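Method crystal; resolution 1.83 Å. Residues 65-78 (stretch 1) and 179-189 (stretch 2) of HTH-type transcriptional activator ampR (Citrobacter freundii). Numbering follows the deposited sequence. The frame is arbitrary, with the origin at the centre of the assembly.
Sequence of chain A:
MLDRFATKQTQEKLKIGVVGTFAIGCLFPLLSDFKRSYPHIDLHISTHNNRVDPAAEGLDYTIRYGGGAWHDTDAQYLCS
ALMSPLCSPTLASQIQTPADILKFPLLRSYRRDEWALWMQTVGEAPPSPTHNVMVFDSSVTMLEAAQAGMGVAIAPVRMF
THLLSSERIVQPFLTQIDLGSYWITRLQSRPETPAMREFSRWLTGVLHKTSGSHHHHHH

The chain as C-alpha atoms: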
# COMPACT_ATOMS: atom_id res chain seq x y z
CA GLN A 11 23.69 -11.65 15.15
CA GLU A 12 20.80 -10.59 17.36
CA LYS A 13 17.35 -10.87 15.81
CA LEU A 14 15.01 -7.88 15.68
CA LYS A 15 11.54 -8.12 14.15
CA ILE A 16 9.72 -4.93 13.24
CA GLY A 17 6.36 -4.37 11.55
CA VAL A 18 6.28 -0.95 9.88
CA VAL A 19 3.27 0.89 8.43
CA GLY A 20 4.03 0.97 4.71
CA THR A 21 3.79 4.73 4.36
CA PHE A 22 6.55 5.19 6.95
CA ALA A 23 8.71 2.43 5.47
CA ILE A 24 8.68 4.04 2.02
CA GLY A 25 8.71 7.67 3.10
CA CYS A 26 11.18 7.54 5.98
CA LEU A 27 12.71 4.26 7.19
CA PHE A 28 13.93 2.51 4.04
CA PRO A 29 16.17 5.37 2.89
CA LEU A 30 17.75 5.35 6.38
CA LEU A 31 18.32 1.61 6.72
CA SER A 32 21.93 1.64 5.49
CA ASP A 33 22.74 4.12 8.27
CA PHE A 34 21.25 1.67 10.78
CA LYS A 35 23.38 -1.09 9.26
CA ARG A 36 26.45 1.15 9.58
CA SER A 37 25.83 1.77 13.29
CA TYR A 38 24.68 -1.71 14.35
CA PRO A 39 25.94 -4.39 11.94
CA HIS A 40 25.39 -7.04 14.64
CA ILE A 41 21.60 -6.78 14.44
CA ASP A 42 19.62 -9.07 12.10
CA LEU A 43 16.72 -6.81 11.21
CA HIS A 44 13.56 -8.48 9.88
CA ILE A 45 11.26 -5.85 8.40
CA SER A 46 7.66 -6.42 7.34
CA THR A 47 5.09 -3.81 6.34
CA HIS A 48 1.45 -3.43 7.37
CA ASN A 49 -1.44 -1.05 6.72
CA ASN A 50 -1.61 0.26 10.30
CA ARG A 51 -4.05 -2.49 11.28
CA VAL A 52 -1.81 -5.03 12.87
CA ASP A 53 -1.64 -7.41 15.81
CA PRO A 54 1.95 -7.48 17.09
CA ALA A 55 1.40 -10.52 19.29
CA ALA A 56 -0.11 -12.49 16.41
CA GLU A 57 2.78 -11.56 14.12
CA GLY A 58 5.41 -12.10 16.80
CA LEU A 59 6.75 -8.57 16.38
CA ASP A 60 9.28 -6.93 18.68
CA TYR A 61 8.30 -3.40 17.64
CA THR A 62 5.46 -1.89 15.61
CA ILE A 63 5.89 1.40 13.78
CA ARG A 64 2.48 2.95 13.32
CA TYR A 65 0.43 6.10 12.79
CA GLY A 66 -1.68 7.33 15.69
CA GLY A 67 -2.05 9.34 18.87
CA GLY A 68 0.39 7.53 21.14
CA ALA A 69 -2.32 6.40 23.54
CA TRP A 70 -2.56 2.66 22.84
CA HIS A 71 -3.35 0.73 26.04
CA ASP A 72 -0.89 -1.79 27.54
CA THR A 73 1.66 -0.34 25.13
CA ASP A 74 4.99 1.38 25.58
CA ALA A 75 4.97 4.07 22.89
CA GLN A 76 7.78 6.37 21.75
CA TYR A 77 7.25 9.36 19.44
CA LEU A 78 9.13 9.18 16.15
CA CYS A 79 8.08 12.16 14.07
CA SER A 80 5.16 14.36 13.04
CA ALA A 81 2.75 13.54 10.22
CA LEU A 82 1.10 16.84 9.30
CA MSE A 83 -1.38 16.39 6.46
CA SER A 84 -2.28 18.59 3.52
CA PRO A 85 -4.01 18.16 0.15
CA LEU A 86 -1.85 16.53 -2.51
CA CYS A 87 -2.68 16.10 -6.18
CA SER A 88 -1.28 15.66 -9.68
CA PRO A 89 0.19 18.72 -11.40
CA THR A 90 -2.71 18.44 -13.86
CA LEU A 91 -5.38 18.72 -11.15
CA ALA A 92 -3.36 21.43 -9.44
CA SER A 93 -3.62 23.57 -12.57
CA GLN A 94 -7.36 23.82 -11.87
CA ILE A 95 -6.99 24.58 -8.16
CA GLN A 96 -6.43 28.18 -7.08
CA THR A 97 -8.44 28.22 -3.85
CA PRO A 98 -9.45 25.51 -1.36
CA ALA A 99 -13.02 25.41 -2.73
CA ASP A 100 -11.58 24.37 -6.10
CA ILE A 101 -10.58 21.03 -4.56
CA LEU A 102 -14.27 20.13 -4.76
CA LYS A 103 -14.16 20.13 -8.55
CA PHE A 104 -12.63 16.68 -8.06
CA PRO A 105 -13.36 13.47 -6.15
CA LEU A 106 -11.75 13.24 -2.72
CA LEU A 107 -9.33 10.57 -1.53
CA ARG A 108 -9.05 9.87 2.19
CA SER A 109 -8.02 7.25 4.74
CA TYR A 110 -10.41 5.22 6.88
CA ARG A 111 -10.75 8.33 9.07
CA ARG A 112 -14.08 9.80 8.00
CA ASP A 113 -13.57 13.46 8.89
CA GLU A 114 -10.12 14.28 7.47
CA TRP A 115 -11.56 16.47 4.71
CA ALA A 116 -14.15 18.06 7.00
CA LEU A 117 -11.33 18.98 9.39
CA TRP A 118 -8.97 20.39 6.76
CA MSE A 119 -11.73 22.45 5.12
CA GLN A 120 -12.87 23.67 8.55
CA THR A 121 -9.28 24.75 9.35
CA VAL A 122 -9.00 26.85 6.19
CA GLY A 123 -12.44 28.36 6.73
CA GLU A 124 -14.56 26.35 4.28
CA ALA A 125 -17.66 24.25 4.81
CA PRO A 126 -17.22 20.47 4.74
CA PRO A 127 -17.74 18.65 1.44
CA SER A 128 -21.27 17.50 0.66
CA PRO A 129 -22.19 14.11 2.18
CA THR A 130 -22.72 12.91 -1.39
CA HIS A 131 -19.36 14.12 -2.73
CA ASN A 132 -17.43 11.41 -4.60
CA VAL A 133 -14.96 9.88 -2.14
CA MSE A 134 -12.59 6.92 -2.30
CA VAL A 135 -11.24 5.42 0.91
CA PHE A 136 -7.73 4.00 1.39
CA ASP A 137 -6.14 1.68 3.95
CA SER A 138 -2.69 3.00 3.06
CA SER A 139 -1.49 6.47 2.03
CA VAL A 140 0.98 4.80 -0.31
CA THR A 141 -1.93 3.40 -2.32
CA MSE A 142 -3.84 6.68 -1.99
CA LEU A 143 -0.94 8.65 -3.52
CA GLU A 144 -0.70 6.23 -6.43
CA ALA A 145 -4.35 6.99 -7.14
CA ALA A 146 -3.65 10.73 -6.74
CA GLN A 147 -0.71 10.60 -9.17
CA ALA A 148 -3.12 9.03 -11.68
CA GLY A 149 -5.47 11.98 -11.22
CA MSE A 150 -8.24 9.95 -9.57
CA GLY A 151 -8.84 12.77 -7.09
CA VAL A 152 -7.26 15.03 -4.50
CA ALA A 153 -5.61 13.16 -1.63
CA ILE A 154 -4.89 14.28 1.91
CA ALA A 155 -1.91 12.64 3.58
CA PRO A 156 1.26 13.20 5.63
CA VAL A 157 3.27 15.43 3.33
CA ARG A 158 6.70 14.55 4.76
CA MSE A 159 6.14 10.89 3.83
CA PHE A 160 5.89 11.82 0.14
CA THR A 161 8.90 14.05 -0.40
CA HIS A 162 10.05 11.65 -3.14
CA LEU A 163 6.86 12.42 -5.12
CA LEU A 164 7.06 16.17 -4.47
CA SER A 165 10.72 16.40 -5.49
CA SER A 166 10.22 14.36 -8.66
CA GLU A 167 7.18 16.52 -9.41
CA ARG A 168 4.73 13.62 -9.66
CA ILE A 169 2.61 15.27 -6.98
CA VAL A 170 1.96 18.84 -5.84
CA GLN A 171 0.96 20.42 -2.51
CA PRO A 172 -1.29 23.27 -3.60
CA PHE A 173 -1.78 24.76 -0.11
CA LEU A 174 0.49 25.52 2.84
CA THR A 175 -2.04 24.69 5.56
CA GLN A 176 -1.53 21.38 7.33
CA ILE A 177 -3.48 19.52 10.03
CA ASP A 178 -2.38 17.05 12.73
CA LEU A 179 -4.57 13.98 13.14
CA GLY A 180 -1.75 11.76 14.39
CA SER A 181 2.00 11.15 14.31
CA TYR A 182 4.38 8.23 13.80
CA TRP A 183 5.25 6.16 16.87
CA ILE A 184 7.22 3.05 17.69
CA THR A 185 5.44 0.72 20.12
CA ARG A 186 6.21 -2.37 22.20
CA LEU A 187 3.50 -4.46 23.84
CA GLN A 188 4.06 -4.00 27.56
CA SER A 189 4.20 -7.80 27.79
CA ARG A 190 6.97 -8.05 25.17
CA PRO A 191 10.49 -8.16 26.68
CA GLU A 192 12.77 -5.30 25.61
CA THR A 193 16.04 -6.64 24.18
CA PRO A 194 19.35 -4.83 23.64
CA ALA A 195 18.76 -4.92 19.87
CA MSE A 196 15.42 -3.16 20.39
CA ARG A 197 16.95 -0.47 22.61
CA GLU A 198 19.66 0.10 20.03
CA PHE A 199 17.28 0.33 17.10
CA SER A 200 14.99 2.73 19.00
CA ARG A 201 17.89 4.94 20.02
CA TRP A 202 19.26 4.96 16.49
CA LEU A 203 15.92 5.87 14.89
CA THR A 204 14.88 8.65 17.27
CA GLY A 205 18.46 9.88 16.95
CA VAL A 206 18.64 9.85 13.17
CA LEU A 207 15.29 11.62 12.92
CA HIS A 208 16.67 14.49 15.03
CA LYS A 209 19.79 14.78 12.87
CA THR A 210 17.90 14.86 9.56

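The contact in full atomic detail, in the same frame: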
# COMPACT_ATOMS: atom_id res chain seq x y z
N TYR A 65 0.97 4.75 12.78
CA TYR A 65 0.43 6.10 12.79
C TYR A 65 -0.67 6.16 13.84
O TYR A 65 -1.53 5.28 13.89
CB TYR A 65 -0.18 6.42 11.43
CG TYR A 65 -0.93 7.74 11.32
CD1 TYR A 65 -2.28 7.82 11.61
CD2 TYR A 65 -0.27 8.89 10.90
CE1 TYR A 65 -2.98 9.01 11.49
CE2 TYR A 65 -0.96 10.10 10.77
CZ TYR A 65 -2.32 10.15 11.07
OH TYR A 65 -3.01 11.32 10.95
N GLY A 66 -0.64 7.18 14.69
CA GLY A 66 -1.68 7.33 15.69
C GLY A 66 -1.40 8.41 16.71
O GLY A 66 -0.59 9.31 16.48
N GLY A 67 -2.06 8.29 17.86
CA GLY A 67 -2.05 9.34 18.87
C GLY A 67 -1.18 9.05 20.07
O GLY A 67 -1.08 9.88 20.99
N GLY A 68 -0.54 7.88 20.09
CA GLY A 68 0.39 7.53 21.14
C GLY A 68 -0.26 6.98 22.40
O GLY A 68 0.41 6.74 23.41
N ALA A 69 -1.57 6.76 22.35
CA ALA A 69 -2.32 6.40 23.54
C ALA A 69 -2.88 4.98 23.49
O ALA A 69 -3.95 4.73 24.03
CB ALA A 69 -3.45 7.40 23.79
N TRP A 70 -2.17 4.07 22.84
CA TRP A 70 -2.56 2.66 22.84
C TRP A 70 -2.40 2.08 24.25
O TRP A 70 -1.40 2.33 24.91
CB TRP A 70 -1.70 1.87 21.84
CG TRP A 70 -1.84 2.35 20.42
CD1 TRP A 70 -2.79 1.97 19.51
CD2 TRP A 70 -0.99 3.29 19.75
NE1 TRP A 70 -2.58 2.63 18.31
CE2 TRP A 70 -1.48 3.44 18.43
CE3 TRP A 70 0.14 4.02 20.13
CZ2 TRP A 70 -0.89 4.29 17.51
CZ3 TRP A 70 0.73 4.86 19.20
CH2 TRP A 70 0.22 4.99 17.91
N HIS A 71 -3.38 1.30 24.69
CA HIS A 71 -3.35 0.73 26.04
C HIS A 71 -2.38 -0.45 26.14
O HIS A 71 -2.12 -1.13 25.15
CB HIS A 71 -4.75 0.29 26.46
CG HIS A 71 -5.81 1.32 26.23
ND1 HIS A 71 -5.78 2.56 26.83
CD2 HIS A 71 -6.94 1.29 25.48
CE1 HIS A 71 -6.84 3.26 26.46
NE2 HIS A 71 -7.56 2.51 25.64
N ASP A 72 -1.85 -0.70 27.33
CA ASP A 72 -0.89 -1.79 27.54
C ASP A 72 0.24 -1.74 26.50
O ASP A 72 0.72 -2.77 26.01
CB ASP A 72 -1.59 -3.15 27.45
CG ASP A 72 -2.81 -3.25 28.35
OD1 ASP A 72 -2.90 -2.48 29.33
OD2 ASP A 72 -3.68 -4.11 28.07
N THR A 73 0.66 -0.53 26.16
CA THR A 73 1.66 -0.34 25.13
C THR A 73 2.65 0.72 25.54
O THR A 73 2.27 1.80 25.99
CB THR A 73 1.00 0.08 23.81
OG1 THR A 73 0.36 -1.05 23.21
CG2 THR A 73 2.03 0.60 22.86
N ASP A 74 3.93 0.42 25.35
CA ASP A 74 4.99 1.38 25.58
C ASP A 74 5.26 2.07 24.25
O ASP A 74 5.79 1.44 23.34
CB ASP A 74 6.23 0.66 26.07
CG ASP A 74 7.33 1.60 26.50
OD1 ASP A 74 7.05 2.80 26.70
OD2 ASP A 74 8.49 1.14 26.63
N ALA A 75 4.89 3.34 24.15
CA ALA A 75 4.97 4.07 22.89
C ALA A 75 6.01 5.19 22.94
O ALA A 75 6.08 5.94 23.91
CB ALA A 75 3.60 4.64 22.52
N GLN A 76 6.80 5.29 21.88
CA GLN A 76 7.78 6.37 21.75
C GLN A 76 7.56 7.16 20.46
O GLN A 76 7.42 6.58 19.39
CB GLN A 76 9.21 5.82 21.82
CG GLN A 76 10.27 6.86 21.55
CD GLN A 76 11.60 6.54 22.20
OE1 GLN A 76 12.05 5.39 22.19
NE2 GLN A 76 12.23 7.56 22.79
N TYR A 77 7.52 8.48 20.58
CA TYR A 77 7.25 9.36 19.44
C TYR A 77 8.41 9.31 18.46
O TYR A 77 9.58 9.36 18.87
CB TYR A 77 7.02 10.79 19.95
CG TYR A 77 6.71 11.84 18.90
CD1 TYR A 77 7.73 12.55 18.28
CD2 TYR A 77 5.40 12.16 18.58
CE1 TYR A 77 7.45 13.52 17.34
CE2 TYR A 77 5.11 13.15 17.64
CZ TYR A 77 6.14 13.82 17.03
OH TYR A 77 5.87 14.80 16.10
N LEU A 78 8.10 9.18 17.18
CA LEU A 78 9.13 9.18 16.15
C LEU A 78 9.19 10.52 15.44
O LEU A 78 10.21 11.19 15.47
CB LEU A 78 8.91 8.06 15.12
CG LEU A 78 8.99 6.63 15.67
CD1 LEU A 78 8.66 5.63 14.57
CD2 LEU A 78 10.37 6.35 16.26
N LEU A 179 -3.60 14.95 12.67
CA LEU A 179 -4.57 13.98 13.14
C LEU A 179 -3.86 12.73 13.65
O LEU A 179 -4.46 11.67 13.80
CB LEU A 179 -5.55 13.60 12.01
CG LEU A 179 -6.36 14.78 11.47
CD1 LEU A 179 -7.32 14.33 10.37
CD2 LEU A 179 -7.11 15.46 12.60
N GLY A 180 -2.56 12.87 13.92
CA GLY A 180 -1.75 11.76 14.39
C GLY A 180 -0.30 11.93 14.01
O GLY A 180 0.05 12.80 13.20
N SER A 181 0.57 11.11 14.60
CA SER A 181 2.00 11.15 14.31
C SER A 181 2.51 9.73 14.12
O SER A 181 1.75 8.78 14.21
CB SER A 181 2.77 11.79 15.48
OG SER A 181 2.31 13.10 15.72
N TYR A 182 3.81 9.57 13.88
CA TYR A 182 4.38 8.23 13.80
C TYR A 182 5.04 7.87 15.12
O TYR A 182 5.76 8.68 15.71
CB TYR A 182 5.34 8.09 12.61
CG TYR A 182 4.59 8.14 11.29
CD1 TYR A 182 3.87 7.04 10.83
CD2 TYR A 182 4.58 9.30 10.52
CE1 TYR A 182 3.16 7.09 9.64
CE2 TYR A 182 3.87 9.36 9.32
CZ TYR A 182 3.17 8.25 8.88
OH TYR A 182 2.45 8.31 7.70
N TRP A 183 4.76 6.65 15.58
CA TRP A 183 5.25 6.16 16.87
C TRP A 183 5.87 4.79 16.69
O TRP A 183 5.53 4.05 15.76
CB TRP A 183 4.08 6.00 17.84
CG TRP A 183 3.37 7.26 18.15
CD1 TRP A 183 2.42 7.89 17.38
CD2 TRP A 183 3.52 8.06 19.33
NE1 TRP A 183 1.99 9.03 18.01
CE2 TRP A 183 2.65 9.16 19.21
CE3 TRP A 183 4.32 7.96 20.47
CZ2 TRP A 183 2.54 10.15 20.19
CZ3 TRP A 183 4.22 8.94 21.45
CH2 TRP A 183 3.34 10.02 21.30
N ILE A 184 6.78 4.43 17.60
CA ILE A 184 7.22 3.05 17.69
C ILE A 184 6.69 2.45 19.00
O ILE A 184 6.79 3.08 20.05
CB ILE A 184 8.77 2.92 17.57
CG1 ILE A 184 9.19 1.45 17.50
CG2 ILE A 184 9.47 3.67 18.70
CD1 ILE A 184 10.63 1.23 16.98
N THR A 185 6.11 1.27 18.95
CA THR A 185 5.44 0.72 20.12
C THR A 185 5.84 -0.72 20.42
O THR A 185 6.10 -1.51 19.51
CB THR A 185 3.88 0.83 20.00
OG1 THR A 185 3.38 -0.07 19.01
CG2 THR A 185 3.48 2.25 19.63
N ARG A 186 5.92 -1.02 21.71
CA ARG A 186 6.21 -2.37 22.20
C ARG A 186 5.05 -2.77 23.10
O ARG A 186 4.63 -2.00 23.96
CB ARG A 186 7.52 -2.34 23.03
CG ARG A 186 7.87 -3.63 23.74
CD ARG A 186 9.05 -3.44 24.71
NE ARG A 186 8.78 -2.44 25.75
CZ ARG A 186 8.26 -2.73 26.94
NH1 ARG A 186 7.97 -3.99 27.25
NH2 ARG A 186 8.04 -1.77 27.82
N LEU A 187 4.49 -3.95 22.88
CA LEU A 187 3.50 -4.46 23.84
C LEU A 187 4.17 -4.47 25.20
O LEU A 187 5.31 -4.89 25.32
CB LEU A 187 3.06 -5.87 23.47
CG LEU A 187 2.12 -6.00 22.28
CD1 LEU A 187 1.71 -7.44 22.08
CD2 LEU A 187 0.91 -5.10 22.49
N GLN A 188 3.47 -4.02 26.23
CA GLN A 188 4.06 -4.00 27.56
C GLN A 188 4.49 -5.40 28.00
O GLN A 188 5.42 -5.54 28.79
CB GLN A 188 3.13 -3.35 28.58
CG GLN A 188 2.97 -1.85 28.35
CD GLN A 188 2.41 -1.11 29.54
OE1 GLN A 188 1.51 -1.60 30.24
NE2 GLN A 188 2.92 0.10 29.77
N SER A 189 3.86 -6.42 27.44
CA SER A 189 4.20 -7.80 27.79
C SER A 189 5.35 -8.37 26.96
O SER A 189 5.77 -9.50 27.19
CB SER A 189 2.97 -8.70 27.65
OG SER A 189 2.48 -8.66 26.33
O HOH W 1 -1.56 13.63 11.04
O HOH W 2 0.76 -6.13 26.69

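One face of the Trp 183 indole is covered by the loop that carries Gly 68 and Trp 70, the other by Tyr 77 of strand 73-78, and the absence of a side chain at Gly 68 is what makes the fit possible. Gly 68 CA lies 3.5 Å from the centroid of the six-membered ring of Trp 183, which is made up of CD2, CE2, CE3, CZ2, CZ3 and CH2, and only 16° off the ring normal, a close CH-pi contact. A CB at Gly 68 would fall 2.3 Å from Trp 183 CZ2, and the positive phi of 83° independently favours glycine. Trp 70 approaches the same face edge-on, its CH2 3.7 Å from Trp 183 CD1, with the planes at 80°. On the opposite face Tyr 77 CB packs 3.7 Å from Trp 183 CZ3, and the edge of the Tyr 77 ring is turned toward the indole at an interplanar angle of 89°. At the indole edge, Trp 183 NE1 gives a weak hydrogen bond to Gly 66 O (3.0 Å, 131°).

That carbonyl also accepts the much straighter bond from Ser 181 N (2.8 Å to Gly 66 O), while Gly 66 N donates to Ser 181 O at 2.9 Å. Strand 181-187 thus pairs with two separate segments of the first stretch, the short strand at Tyr 65 and Gly 66 and the strand 73-78, both antiparallel. In the longer pairing, Asp 74 N to Arg 186 O and Gln 76 N to Ile 184 O are each 2.9 Å, and are returned by Arg 186 N to Asp 74 O (3.0 Å) and Ile 184 N to Gln 76 O (2.9 Å). Leu 78 N to Tyr 182 O (2.8 Å) and Gln 188 N to Asp 72 O (3.0 Å) extend the ladder at its two ends.

Side chains reinforce this register. Asp 74 and Arg 186, paired on the same face as Gln 76 and Ile 184, form a salt bridge between OD2 of Asp 74 and NH2 of Arg 186 (3.2 Å), with the carboxylate oxygen near the guanidinium plane. On the other face, Thr 73 CG2 approaches Thr 185 CB to 3.4 Å.

At Tyr 65 the t rotamer carries the ring alongside Gly 180, where a CB would lie 2.8 Å from Tyr 65 CZ. The ring edge meets the face of Tyr 182, and one water links Tyr 65 OH (2.7 Å from the water O) with Leu 179 N (2.9 Å) and Gly 180 O (2.8 Å).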